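Local coordinates for protein type III effector (Vibrio parahaemolyticus, PDB 2QHQ) that is of unknown function but belongs to the HopJ family and is therefore probably a bacterial type III effector, at residues Q15-A20 with E31-V36; G51-D56 with I104-V109; F69-A74 with T110-I115; R89-L94 with N99-I104. All coordinates share one frame; numbering follows the deposited sequence.

Interaction 1: Q15-A20 with E31-V36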
loop_
_atom_site.group_PDB
_atom_site.type_symbol
_atom_site.label_atom_id
_atom_site.label_comp_id
_atom_site.label_asym_id
_atom_site.label_seq_id
_atom_site.Cartn_x
_atom_site.Cartn_y
_atom_site.Cartn_z
ATOM N N GLN B 15 -11.506 1.774 10.992
ATOM C CA GLN B 15 -11.792 0.361 10.718
ATOM C C GLN B 15 -13.151 0.172 10.036
ATOM O O GLN B 15 -13.253 -0.590 9.057
ATOM C CB GLN B 15 -11.702 -0.503 11.989
ATOM C CG GLN B 15 -11.798 -2.019 11.698
ATOM C CD GLN B 15 -10.644 -2.508 10.833
ATOM O OE1 GLN B 15 -9.476 -2.290 11.166
ATOM N NE2 GLN B 15 -10.963 -3.155 9.714
ATOM N N GLN B 16 -14.188 0.839 10.558
ATOM C CA GLN B 16 -15.530 0.704 9.985
ATOM C C GLN B 16 -15.542 1.195 8.543
ATOM O O GLN B 16 -16.178 0.591 7.680
ATOM C CB GLN B 16 -16.573 1.474 10.801
ATOM C CG GLN B 16 -18.001 1.282 10.297
ATOM C CD GLN B 16 -18.458 -0.165 10.338
ATOM O OE1 GLN B 16 -18.045 -0.938 11.202
ATOM N NE2 GLN B 16 -19.318 -0.542 9.391
ATOM N N PHE B 17 -14.836 2.290 8.286
ATOM C CA PHE B 17 -14.769 2.795 6.914
ATOM C C PHE B 17 -14.190 1.736 5.968
ATOM O O PHE B 17 -14.755 1.466 4.903
ATOM C CB PHE B 17 -13.950 4.080 6.809
ATOM C CG PHE B 17 -13.751 4.528 5.397
ATOM C CD1 PHE B 17 -14.750 5.240 4.727
ATOM C CD2 PHE B 17 -12.585 4.201 4.719
ATOM C CE1 PHE B 17 -14.570 5.637 3.398
ATOM C CE2 PHE B 17 -12.391 4.600 3.387
ATOM C CZ PHE B 17 -13.383 5.322 2.732
ATOM N N LEU B 18 -13.069 1.132 6.376
ATOM C CA LEU B 18 -12.372 0.119 5.563
ATOM C C LEU B 18 -13.272 -1.114 5.378
ATOM O O LEU B 18 -13.325 -1.699 4.292
ATOM C CB LEU B 18 -11.029 -0.265 6.217
ATOM C CG LEU B 18 -9.963 0.851 6.226
ATOM C CD1 LEU B 18 -8.720 0.435 7.006
ATOM C CD2 LEU B 18 -9.567 1.259 4.800
ATOM N N ASP B 19 -13.995 -1.492 6.434
ATOM C CA ASP B 19 -14.918 -2.630 6.365
ATOM C C ASP B 19 -16.063 -2.351 5.386
ATOM O O ASP B 19 -16.451 -3.228 4.590
ATOM C CB ASP B 19 -15.470 -2.955 7.765
ATOM C CG ASP B 19 -14.432 -3.584 8.683
ATOM O OD1 ASP B 19 -13.344 -4.000 8.208
ATOM O OD2 ASP B 19 -14.732 -3.710 9.888
ATOM N N ALA B 20 -16.587 -1.128 5.446
ATOM C CA ALA B 20 -17.655 -0.701 4.565
ATOM C C ALA B 20 -17.176 -0.673 3.117
ATOM O O ALA B 20 -17.862 -1.149 2.216
ATOM C CB ALA B 20 -18.175 0.658 4.991
ATOM N N GLU B 31 -16.866 12.426 0.030
ATOM C CA GLU B 31 -16.878 13.209 1.276
ATOM C C GLU B 31 -16.654 12.330 2.509
ATOM O O GLU B 31 -16.112 12.785 3.523
ATOM C CB GLU B 31 -18.193 13.988 1.413
ATOM C CG GLU B 31 -18.456 14.980 0.285
ATOM C CD GLU B 31 -18.943 14.335 -1.023
ATOM O OE1 GLU B 31 -19.413 13.173 -1.022
ATOM O OE2 GLU B 31 -18.840 15.001 -2.064
ATOM N N THR B 32 -17.076 11.069 2.410
ATOM C CA THR B 32 -16.805 10.093 3.469
ATOM C C THR B 32 -15.329 9.747 3.558
ATOM O O THR B 32 -14.737 9.794 4.647
ATOM C CB THR B 32 -17.662 8.840 3.270
ATOM O OG1 THR B 32 -19.042 9.242 3.316
ATOM C CG2 THR B 32 -17.389 7.801 4.365
ATOM N N THR B 33 -14.732 9.430 2.410
ATOM C CA THR B 33 -13.296 9.188 2.347
ATOM C C THR B 33 -12.503 10.364 2.936
ATOM O O THR B 33 -11.581 10.173 3.725
ATOM C CB THR B 33 -12.881 9.007 0.879
ATOM O OG1 THR B 33 -13.631 7.906 0.321
ATOM C CG2 THR B 33 -11.350 8.736 0.776
HETATM N N MSE B 34 -12.857 11.573 2.518
HETATM C CA MSE B 34 -12.162 12.775 2.976
HETATM C C MSE B 34 -12.271 12.971 4.483
HETATM O O MSE B 34 -11.272 13.308 5.133
HETATM C CB MSE B 34 -12.695 14.000 2.255
HETATM C CG MSE B 34 -12.178 14.170 0.874
HETATM SE SE MSE B 34 -10.195 14.296 0.755
HETATM C CE MSE B 34 -9.989 12.625 -0.111
ATOM N N ALA B 35 -13.468 12.775 5.036
ATOM C CA ALA B 35 -13.670 12.878 6.487
ATOM C C ALA B 35 -12.783 11.907 7.228
ATOM O O ALA B 35 -12.156 12.265 8.223
ATOM C CB ALA B 35 -15.133 12.648 6.859
ATOM N N VAL B 36 -12.766 10.659 6.775
ATOM C CA VAL B 36 -11.916 9.636 7.366
ATOM C C VAL B 36 -10.436 9.985 7.276
ATOM O O VAL B 36 -9.690 9.840 8.256
ATOM C CB VAL B 36 -12.190 8.273 6.707
ATOM C CG1 VAL B 36 -11.169 7.233 7.143
ATOM C CG2 VAL B 36 -13.601 7.822 7.072
#

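Interaction 2: G51-D56 with I104-V109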
loop_
_atom_site.group_PDB
_atom_site.type_symbol
_atom_site.label_atom_id
_atom_site.label_comp_id
_atom_site.label_asym_id
_atom_site.label_seq_id
_atom_site.Cartn_x
_atom_site.Cartn_y
_atom_site.Cartn_z
ATOM N N GLY B 51 1.254 6.851 -13.710
ATOM C CA GLY B 51 1.289 6.445 -15.118
ATOM C C GLY B 51 1.810 7.590 -15.967
ATOM O O GLY B 51 2.945 8.028 -15.791
ATOM N N ASN B 52 0.964 8.109 -16.852
ATOM C CA ASN B 52 1.395 9.161 -17.769
ATOM C C ASN B 52 1.129 10.574 -17.266
ATOM O O ASN B 52 1.299 11.549 -18.005
ATOM C CB ASN B 52 0.806 8.953 -19.166
ATOM C CG ASN B 52 1.455 7.791 -19.906
ATOM O OD1 ASN B 52 0.771 7.042 -20.611
ATOM N ND2 ASN B 52 2.773 7.625 -19.745
ATOM N N THR B 53 0.729 10.686 -16.005
ATOM C CA THR B 53 0.594 12.001 -15.394
ATOM C C THR B 53 1.523 12.164 -14.177
ATOM O O THR B 53 1.872 11.191 -13.504
ATOM C CB THR B 53 -0.879 12.347 -15.100
ATOM O OG1 THR B 53 -1.025 13.767 -14.973
ATOM C CG2 THR B 53 -1.371 11.671 -13.841
ATOM N N GLN B 54 1.956 13.393 -13.928
ATOM C CA GLN B 54 2.912 13.677 -12.861
ATOM C C GLN B 54 2.335 14.830 -12.066
ATOM O O GLN B 54 1.825 15.796 -12.657
ATOM C CB GLN B 54 4.269 14.053 -13.464
ATOM C CG GLN B 54 5.390 14.373 -12.460
ATOM C CD GLN B 54 5.331 15.809 -11.920
ATOM O OE1 GLN B 54 4.840 16.718 -12.586
ATOM N NE2 GLN B 54 5.847 16.010 -10.711
ATOM N N ASN B 55 2.423 14.740 -10.741
ATOM C CA ASN B 55 1.879 15.763 -9.847
ATOM C C ASN B 55 2.999 16.302 -8.977
ATOM O O ASN B 55 3.662 15.527 -8.287
ATOM C CB ASN B 55 0.810 15.155 -8.932
ATOM C CG ASN B 55 -0.284 14.453 -9.712
ATOM O OD1 ASN B 55 -1.221 15.094 -10.194
ATOM N ND2 ASN B 55 -0.162 13.129 -9.855
ATOM N N ASP B 56 3.221 17.612 -9.011
ATOM C CA ASP B 56 4.152 18.238 -8.076
ATOM C C ASP B 56 3.550 18.193 -6.684
ATOM O O ASP B 56 2.343 17.965 -6.541
ATOM C CB ASP B 56 4.413 19.699 -8.453
ATOM C CG ASP B 56 5.226 19.858 -9.720
ATOM O OD1 ASP B 56 5.877 18.891 -10.166
ATOM O OD2 ASP B 56 5.226 20.992 -10.247
ATOM N N ILE B 104 -7.567 9.938 -11.604
ATOM C CA ILE B 104 -8.464 8.775 -11.664
ATOM C C ILE B 104 -8.326 8.064 -13.006
ATOM O O ILE B 104 -8.171 6.843 -13.053
ATOM C CB ILE B 104 -9.958 9.173 -11.452
ATOM C CG1 ILE B 104 -10.147 9.813 -10.074
ATOM C CG2 ILE B 104 -10.866 7.954 -11.592
ATOM C CD1 ILE B 104 -11.616 10.336 -9.824
ATOM N N ARG B 105 -8.352 8.836 -14.097
ATOM C CA ARG B 105 -8.315 8.253 -15.438
ATOM C C ARG B 105 -7.002 7.518 -15.703
ATOM O O ARG B 105 -7.020 6.467 -16.294
ATOM C CB ARG B 105 -8.594 9.306 -16.506
ATOM C CG ARG B 105 -9.998 9.900 -16.405
ATOM C CD ARG B 105 -10.223 11.024 -17.420
ATOM N NE ARG B 105 -11.563 11.591 -17.218
ATOM C CZ ARG B 105 -12.691 11.087 -17.720
ATOM N NH1 ARG B 105 -12.692 9.981 -18.483
ATOM N NH2 ARG B 105 -13.836 11.690 -17.447
ATOM N N ASN B 106 -5.893 8.051 -15.201
ATOM C CA ASN B 106 -4.601 7.394 -15.344
ATOM C C ASN B 106 -4.493 6.145 -14.503
ATOM O O ASN B 106 -3.981 5.134 -14.954
ATOM C CB ASN B 106 -3.436 8.344 -15.052
ATOM C CG ASN B 106 -2.988 9.105 -16.294
ATOM O OD1 ASN B 106 -2.213 8.590 -17.119
ATOM N ND2 ASN B 106 -3.495 10.310 -16.455
ATOM N N PHE B 107 -5.013 6.207 -13.290
ATOM C CA PHE B 107 -4.888 5.074 -12.378
ATOM C C PHE B 107 -5.720 3.894 -12.892
ATOM O O PHE B 107 -5.344 2.745 -12.701
ATOM C CB PHE B 107 -5.315 5.500 -10.979
ATOM C CG PHE B 107 -5.124 4.440 -9.921
ATOM C CD1 PHE B 107 -3.856 4.182 -9.395
ATOM C CD2 PHE B 107 -6.219 3.732 -9.424
ATOM C CE1 PHE B 107 -3.687 3.212 -8.389
ATOM C CE2 PHE B 107 -6.053 2.758 -8.419
ATOM C CZ PHE B 107 -4.785 2.503 -7.907
HETATM N N MSE B 108 -6.860 4.181 -13.529
HETATM C CA MSE B 108 -7.651 3.135 -14.195
HETATM C C MSE B 108 -6.865 2.326 -15.225
HETATM O O MSE B 108 -7.147 1.128 -15.460
HETATM C CB MSE B 108 -8.856 3.793 -14.880
HETATM C CG MSE B 108 -10.000 4.011 -13.958
HETATM SE SE MSE B 108 -11.295 5.093 -14.952
HETATM C CE MSE B 108 -12.017 3.720 -16.113
ATOM N N VAL B 109 -5.896 2.974 -15.855
ATOM C CA VAL B 109 -5.108 2.336 -16.910
ATOM C C VAL B 109 -3.922 1.563 -16.314
ATOM O O VAL B 109 -3.770 0.350 -16.545
ATOM C CB VAL B 109 -4.630 3.373 -17.970
ATOM C CG1 VAL B 109 -3.707 2.696 -19.019
ATOM C CG2 VAL B 109 -5.833 4.075 -18.650
#

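Interaction 3: F69-A74 with T110-I115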
loop_
_atom_site.group_PDB
_atom_site.type_symbol
_atom_site.label_atom_id
_atom_site.label_comp_id
_atom_site.label_asym_id
_atom_site.label_seq_id
_atom_site.Cartn_x
_atom_site.Cartn_y
_atom_site.Cartn_z
ATOM N N PHE B 69 -3.396 7.139 1.169
ATOM C CA PHE B 69 -4.311 6.379 2.025
ATOM C C PHE B 69 -4.428 4.938 1.525
ATOM O O PHE B 69 -4.423 3.987 2.325
ATOM C CB PHE B 69 -5.663 7.115 2.053
ATOM C CG PHE B 69 -6.752 6.393 2.801
ATOM C CD1 PHE B 69 -6.832 6.493 4.185
ATOM C CD2 PHE B 69 -7.701 5.634 2.118
ATOM C CE1 PHE B 69 -7.860 5.843 4.893
ATOM C CE2 PHE B 69 -8.753 4.977 2.814
ATOM C CZ PHE B 69 -8.826 5.096 4.204
ATOM N N GLY B 70 -4.523 4.779 0.201
ATOM C CA GLY B 70 -4.607 3.445 -0.412
ATOM C C GLY B 70 -3.351 2.636 -0.156
ATOM O O GLY B 70 -3.413 1.407 0.057
ATOM N N LEU B 71 -2.195 3.315 -0.163
ATOM C CA LEU B 71 -0.943 2.638 0.151
ATOM C C LEU B 71 -0.851 2.227 1.619
ATOM O O LEU B 71 -0.489 1.084 1.908
ATOM C CB LEU B 71 0.277 3.477 -0.236
ATOM C CG LEU B 71 0.619 3.483 -1.720
ATOM C CD1 LEU B 71 1.735 4.503 -1.957
ATOM C CD2 LEU B 71 1.026 2.050 -2.168
ATOM N N LEU B 72 -1.163 3.139 2.539
ATOM C CA LEU B 72 -1.067 2.802 3.965
ATOM C C LEU B 72 -2.003 1.651 4.335
ATOM O O LEU B 72 -1.658 0.819 5.161
ATOM C CB LEU B 72 -1.330 4.022 4.848
ATOM C CG LEU B 72 -0.257 5.136 4.838
ATOM C CD1 LEU B 72 -0.680 6.248 5.808
ATOM C CD2 LEU B 72 1.085 4.567 5.254
ATOM N N ASN B 73 -3.173 1.602 3.701
ATOM C CA ASN B 73 -4.202 0.611 4.050
ATOM C C ASN B 73 -4.290 -0.585 3.095
ATOM O O ASN B 73 -5.215 -1.393 3.182
ATOM C CB ASN B 73 -5.544 1.311 4.191
ATOM C CG ASN B 73 -5.559 2.216 5.390
ATOM O OD1 ASN B 73 -5.422 1.745 6.509
ATOM N ND2 ASN B 73 -5.640 3.505 5.164
ATOM N N ALA B 74 -3.312 -0.688 2.202
ATOM C CA ALA B 74 -3.164 -1.838 1.308
ATOM C C ALA B 74 -4.409 -2.083 0.458
ATOM O O ALA B 74 -4.817 -3.220 0.234
ATOM C CB ALA B 74 -2.748 -3.104 2.110
ATOM N N THR B 110 -3.113 2.248 -15.510
ATOM C CA THR B 110 -1.817 1.718 -15.057
ATOM C C THR B 110 -1.784 1.255 -13.595
ATOM O O THR B 110 -0.814 0.615 -13.154
ATOM C CB THR B 110 -0.695 2.756 -15.308
ATOM O OG1 THR B 110 -1.157 4.068 -14.965
ATOM C CG2 THR B 110 -0.295 2.758 -16.792
ATOM N N GLY B 111 -2.828 1.580 -12.844
ATOM C CA GLY B 111 -2.993 1.065 -11.477
ATOM C C GLY B 111 -1.834 1.378 -10.545
ATOM O O GLY B 111 -1.133 2.381 -10.706
ATOM N N TRP B 112 -1.635 0.512 -9.553
ATOM C CA TRP B 112 -0.601 0.754 -8.539
ATOM C C TRP B 112 0.807 0.655 -9.096
ATOM O O TRP B 112 1.731 1.292 -8.567
ATOM C CB TRP B 112 -0.753 -0.209 -7.366
ATOM C CG TRP B 112 -1.849 0.184 -6.401
ATOM C CD1 TRP B 112 -2.963 -0.559 -6.082
ATOM C CD2 TRP B 112 -1.915 1.373 -5.596
ATOM N NE1 TRP B 112 -3.735 0.114 -5.150
ATOM C CE2 TRP B 112 -3.107 1.290 -4.822
ATOM C CE3 TRP B 112 -1.090 2.505 -5.456
ATOM C CZ2 TRP B 112 -3.494 2.296 -3.916
ATOM C CZ3 TRP B 112 -1.465 3.496 -4.570
ATOM C CH2 TRP B 112 -2.667 3.393 -3.804
ATOM N N GLU B 113 0.969 -0.137 -10.155
ATOM C CA GLU B 113 2.244 -0.251 -10.852
ATOM C C GLU B 113 2.735 1.114 -11.332
ATOM O O GLU B 113 3.921 1.388 -11.340
ATOM C CB GLU B 113 2.090 -1.188 -12.045
ATOM C CG GLU B 113 1.895 -2.638 -11.659
ATOM C CD GLU B 113 0.444 -3.087 -11.540
ATOM O OE1 GLU B 113 -0.475 -2.255 -11.340
ATOM O OE2 GLU B 113 0.234 -4.314 -11.654
ATOM N N GLY B 114 1.789 1.963 -11.733
ATOM C CA GLY B 114 2.111 3.283 -12.276
ATOM C C GLY B 114 2.285 4.370 -11.231
ATOM O O GLY B 114 2.617 5.503 -11.568
ATOM N N ILE B 115 2.071 4.044 -9.959
ATOM C CA ILE B 115 2.156 5.065 -8.903
ATOM C C ILE B 115 3.570 5.085 -8.334
ATOM O O ILE B 115 4.129 4.034 -8.070
ATOM C CB ILE B 115 1.150 4.776 -7.754
ATOM C CG1 ILE B 115 -0.304 5.064 -8.204
ATOM C CG2 ILE B 115 1.543 5.550 -6.459
ATOM C CD1 ILE B 115 -0.629 6.554 -8.418
#

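Interaction 4: R89-L94 with N99-I104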
loop_
_atom_site.group_PDB
_atom_site.type_symbol
_atom_site.label_atom_id
_atom_site.label_comp_id
_atom_site.label_asym_id
_atom_site.label_seq_id
_atom_site.Cartn_x
_atom_site.Cartn_y
_atom_site.Cartn_z
ATOM N N ARG B 89 -17.315 7.241 -9.963
ATOM C CA ARG B 89 -18.501 6.536 -10.425
ATOM C C ARG B 89 -19.357 7.326 -11.420
ATOM O O ARG B 89 -20.026 6.706 -12.260
ATOM C CB ARG B 89 -19.379 6.125 -9.233
ATOM C CG ARG B 89 -18.843 4.915 -8.514
ATOM C CD ARG B 89 -19.765 4.472 -7.398
ATOM N NE ARG B 89 -19.619 5.284 -6.189
ATOM C CZ ARG B 89 -20.477 6.224 -5.795
ATOM N NH1 ARG B 89 -21.557 6.517 -6.512
ATOM N NH2 ARG B 89 -20.248 6.878 -4.673
ATOM N N GLU B 90 -19.354 8.652 -11.307
ATOM C CA GLU B 90 -20.146 9.533 -12.190
ATOM C C GLU B 90 -19.268 10.268 -13.177
ATOM O O GLU B 90 -19.376 10.046 -14.385
ATOM C CB GLU B 90 -20.956 10.577 -11.396
ATOM C CG GLU B 90 -22.076 10.005 -10.573
ATOM C CD GLU B 90 -22.857 11.050 -9.761
ATOM O OE1 GLU B 90 -22.567 12.286 -9.792
ATOM O OE2 GLU B 90 -23.787 10.616 -9.068
ATOM N N ASP B 91 -18.406 11.149 -12.665
ATOM C CA ASP B 91 -17.649 12.069 -13.521
ATOM C C ASP B 91 -16.836 11.267 -14.536
ATOM O O ASP B 91 -16.831 11.568 -15.748
ATOM C CB ASP B 91 -16.699 12.962 -12.688
ATOM C CG ASP B 91 -17.418 14.014 -11.855
ATOM O OD1 ASP B 91 -18.415 13.671 -11.204
ATOM O OD2 ASP B 91 -16.969 15.204 -11.851
ATOM N N VAL B 92 -16.180 10.209 -14.059
ATOM C CA VAL B 92 -15.287 9.487 -14.933
ATOM C C VAL B 92 -15.987 8.344 -15.667
ATOM O O VAL B 92 -15.926 8.288 -16.893
ATOM C CB VAL B 92 -14.013 8.972 -14.183
ATOM C CG1 VAL B 92 -13.209 8.088 -15.095
ATOM C CG2 VAL B 92 -13.131 10.161 -13.736
ATOM N N LEU B 93 -16.627 7.434 -14.930
ATOM C CA LEU B 93 -17.170 6.217 -15.550
ATOM C C LEU B 93 -18.292 6.496 -16.549
ATOM O O LEU B 93 -18.410 5.787 -17.543
ATOM C CB LEU B 93 -17.637 5.171 -14.521
ATOM C CG LEU B 93 -16.546 4.423 -13.744
ATOM C CD1 LEU B 93 -17.189 3.392 -12.817
ATOM C CD2 LEU B 93 -15.508 3.759 -14.654
ATOM N N LEU B 94 -19.104 7.522 -16.290
ATOM C CA LEU B 94 -20.246 7.815 -17.156
ATOM C C LEU B 94 -19.847 8.654 -18.372
ATOM O O LEU B 94 -20.604 8.761 -19.334
ATOM C CB LEU B 94 -21.368 8.528 -16.380
ATOM C CG LEU B 94 -21.923 7.724 -15.192
ATOM C CD1 LEU B 94 -22.972 8.540 -14.464
ATOM C CD2 LEU B 94 -22.471 6.366 -15.636
ATOM N N ASN B 99 -12.101 14.982 -19.785
ATOM C CA ASN B 99 -10.674 15.055 -19.451
ATOM C C ASN B 99 -10.392 15.479 -18.012
ATOM O O ASN B 99 -9.240 15.756 -17.642
ATOM C CB ASN B 99 -9.954 15.931 -20.464
ATOM C CG ASN B 99 -9.962 15.321 -21.832
ATOM O OD1 ASN B 99 -9.293 14.312 -22.078
ATOM N ND2 ASN B 99 -10.742 15.904 -22.733
ATOM N N ASP B 100 -11.443 15.493 -17.199
ATOM C CA ASP B 100 -11.331 15.829 -15.788
ATOM C C ASP B 100 -10.725 14.680 -14.987
ATOM O O ASP B 100 -10.607 13.557 -15.498
ATOM C CB ASP B 100 -12.686 16.247 -15.203
ATOM C CG ASP B 100 -13.793 15.222 -15.447
ATOM O OD1 ASP B 100 -13.618 14.255 -16.229
ATOM O OD2 ASP B 100 -14.861 15.398 -14.844
ATOM N N HIS B 101 -10.334 14.962 -13.742
ATOM C CA HIS B 101 -9.800 13.927 -12.833
ATOM C C HIS B 101 -8.755 13.043 -13.513
ATOM O O HIS B 101 -8.884 11.809 -13.548
ATOM C CB HIS B 101 -10.947 13.065 -12.278
ATOM C CG HIS B 101 -12.126 13.863 -11.823
ATOM N ND1 HIS B 101 -12.101 14.638 -10.687
ATOM C CD2 HIS B 101 -13.360 14.021 -12.361
ATOM C CE1 HIS B 101 -13.261 15.257 -10.551
ATOM N NE2 HIS B 101 -14.046 14.897 -11.553
ATOM N N GLN B 102 -7.711 13.669 -14.050
ATOM C CA GLN B 102 -6.667 12.932 -14.754
ATOM C C GLN B 102 -6.029 11.847 -13.896
ATOM O O GLN B 102 -5.610 10.809 -14.409
ATOM C CB GLN B 102 -5.586 13.880 -15.301
ATOM C CG GLN B 102 -5.942 14.525 -16.655
ATOM C CD GLN B 102 -6.252 13.499 -17.753
ATOM O OE1 GLN B 102 -5.496 12.545 -17.975
ATOM N NE2 GLN B 102 -7.367 13.701 -18.449
ATOM N N ASN B 103 -5.932 12.078 -12.590
ATOM C CA ASN B 103 -5.383 11.022 -11.739
ATOM C C ASN B 103 -6.251 9.768 -11.682
ATOM O O ASN B 103 -5.734 8.671 -11.703
ATOM C CB ASN B 103 -5.049 11.545 -10.354
ATOM C CG ASN B 103 -3.763 12.333 -10.350
ATOM O OD1 ASN B 103 -2.692 11.763 -10.475
ATOM N ND2 ASN B 103 -3.867 13.658 -10.204
ATOM N N ILE B 104 -7.567 9.938 -11.604
ATOM C CA ILE B 104 -8.464 8.775 -11.664
ATOM C C ILE B 104 -8.326 8.064 -13.006
ATOM O O ILE B 104 -8.171 6.843 -13.053
ATOM C CB ILE B 104 -9.958 9.173 -11.452
ATOM C CG1 ILE B 104 -10.147 9.813 -10.074
ATOM C CG2 ILE B 104 -10.866 7.954 -11.592
ATOM C CD1 ILE B 104 -11.616 10.336 -9.824
HETATM O O HOH W 1 -16.815 14.235 -16.187
#

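Interaction 1: Q15-A20 with E31-V36
The Phe17 ring overlaps Val36, whose CB stands 4.3 Å above one ring face, displaced toward the rim. Both methyls of the valine are engaged. Val36 CG2 lies 3.7 Å from Phe17 CD1 and is about equally close to CG, while CG1 reaches CG and CD2 at slightly longer range. Phe17 can extend this far because its CG is anti to the backbone N (chi1 174°), which carries the ring across to helix 30-40.

The far rim of the ring meets two threonines near its own plane. Thr32 touches with its methyl, CG2 lying 3.7 Å from Phe17 CE1. Thr33 presents its hydroxyl instead, with OG1 3.5 Å from Phe17 CZ. The hydroxyl packs against the ring edge; its hydrogen bond goes to the carbonyl oxygen of Cys83, which satisfies this buried polar atom. Ile28, in the connection between the helices, also packs on both Phe17 and Thr33.

The two helical segments run nearly antiparallel, 149° between their directions, and their axes come no closer than 10.9 Å. At that spacing the backbones stay well apart, the nearest CA pair being Phe17 and Val36 at 7.4 Å, and one large aromatic side chain spans the interval. Such packing is that of an antiparallel helical hairpin, here formed by helices 14-23 and 30-40.

Interaction 2: G51-D56 with I104-V109
Polar contact between the segments is carried by the carboxamide of Asn106, which meets the backbone of Asn52. Asn52 N donates to Asn106 OD1 at 3.2 Å, with an N-H...acceptor angle of 140°. The donor stands 49° out of the carbonyl plane, so the bond is bent at the hydrogen and also misses the lone-pair directions, evidence of a modest interaction. The amide nitrogen of the same side chain is used within its own helix, Asn106 ND2 donating to the carbonyl oxygen of Gln102. Engagement at both ends probably restrains the flip of the amide.

Van der Waals contact completes the join. Thr53 comes against the nitrogen end of the carboxamide, its CB and CG2 each 3.6 Å from Asn106 ND2, and CG2 also approaches Asn106 CG. The threonine methyl can do this because it sits between its own backbone N and carbonyl carbon, with OG1 turned anti to the N (chi1 -159°). At the oxygen end, Asn52 CB lies 3.7 Å from Asn106 OD1.

Backbone proximity is greatest at Gly51, where Gly51 CA and Asn106 CA are 6.0 Å apart. Gly51 has a positive phi, which favours glycine, and it lies in the turn between strands 48-50 and 53-55. The geometry is that of a beta-hairpin turn docked on a helix, 102-110, through a side-chain amide that accepts from a turn N-H.

Interaction 3: F69-A74 with T110-I115
With chi1 at -79°, Trp112 CG stands anti to its carbonyl carbon, and chi2 of 119° swings the six-membered ring toward the helix 67-72. Leu71, with its CG likewise anti to the carbonyl carbon, runs alongside the indole in the opposite sense. The result is a CH-pi contact set at a Schellman motif: Ala74, with positive phi, is the C-prime residue that ends the helix, Leu75 N bonding to Gly70 O and, weakly, Ala74 N to Leu71 O.

Leu71 CD2 lies over the ring face, 4.2 Å from the centroid of the Trp112 six-membered ring and 28° off its normal. Leu71 CG comes nearer the rim, 3.5 Å from Trp112 CZ3. The indole also reaches the helix backbone, Trp112 CZ2 lying 3.8 Å from Gly70 C; Gly70 has no side chain, and the ring comes directly against its backbone.

Trp112 also meets Phe107 edge-to-face and packs on Ala74 of the second subunit, so the indole also takes part in the contact between subunits. At the helix end, Phe69 O accepts from Asn73 N and Asn73 ND2, which arrive from opposite faces of its carbonyl plane, ND2 at 3.1 Å.

Interaction 4: R89-L94 with N99-I104
The imidazole of His101 meets the carboxylate of Asp91 at its edge, with Asp91 OD2 near the ring plane, while Val92 CG2 approaches obliquely and packs on His101 CB. Outside the two segments, Phe87 brings its ring against the imidazole. His101 NE2 donates to Asp91 OD2 at 3.0 Å with an N-H...acceptor angle of 161°, a fairly straight bond. For the ring this is a regular in-plane geometry; the carboxylate is met from 43° above its plane, the two planes being 67° apart. Asp91 CB adds contact, 3.5 Å from His101 CD2.

This His-carboxylate pair closes the connection between helices 86-92 and 102-110, with His101 at the N-cap position of the second helix and a wider pi-type turn at 89-92 in the first. Next to it is an apolar link: Val92 CG2 lies 3.8 Å from Ile104 CG2. Val92 CG2 reaches both His101 and Ile104 because it stands anti to its own carbonyl carbon, beside the backbone N.

Two acidic groups draw close here, Asp91 OD2 and Asp100 OD2 being 3.7 Å apart. A water bridges the segments, donating to Asp91 O at 2.7 Å and to Asp100 OD2 at 2.6 Å. The likely repulsion is probably eased by this water proton on Asp100, by the histidine N-H on Asp91 and by the salt bridge from Asp100 OD1 to Arg105 NH2.

Overall arrangement
Interaction 1 is a buried contact, interaction 2 lies at the surface, and interactions 3 and 4 are partly buried. Their chemistry follows: the first and third rest on aromatic and aliphatic packing, the second on an amide-to-backbone bond, and the fourth combines a histidine-carboxylate hydrogen bond, a bridging water and an apolar Val-Ile contact. Interactions 2 and 4 share helix 102-110, though Ile104 makes contact only in interaction 4, and are joined by the Arg105-Asp100 salt bridge. Interaction 3 touches interaction 2 through Phe107 against Trp112 and a probable backbone hydrogen bond between Gly51 and Gly114, and interaction 1 through Phe69 and Phe17. Interactions 1 and 3 also border the second subunit.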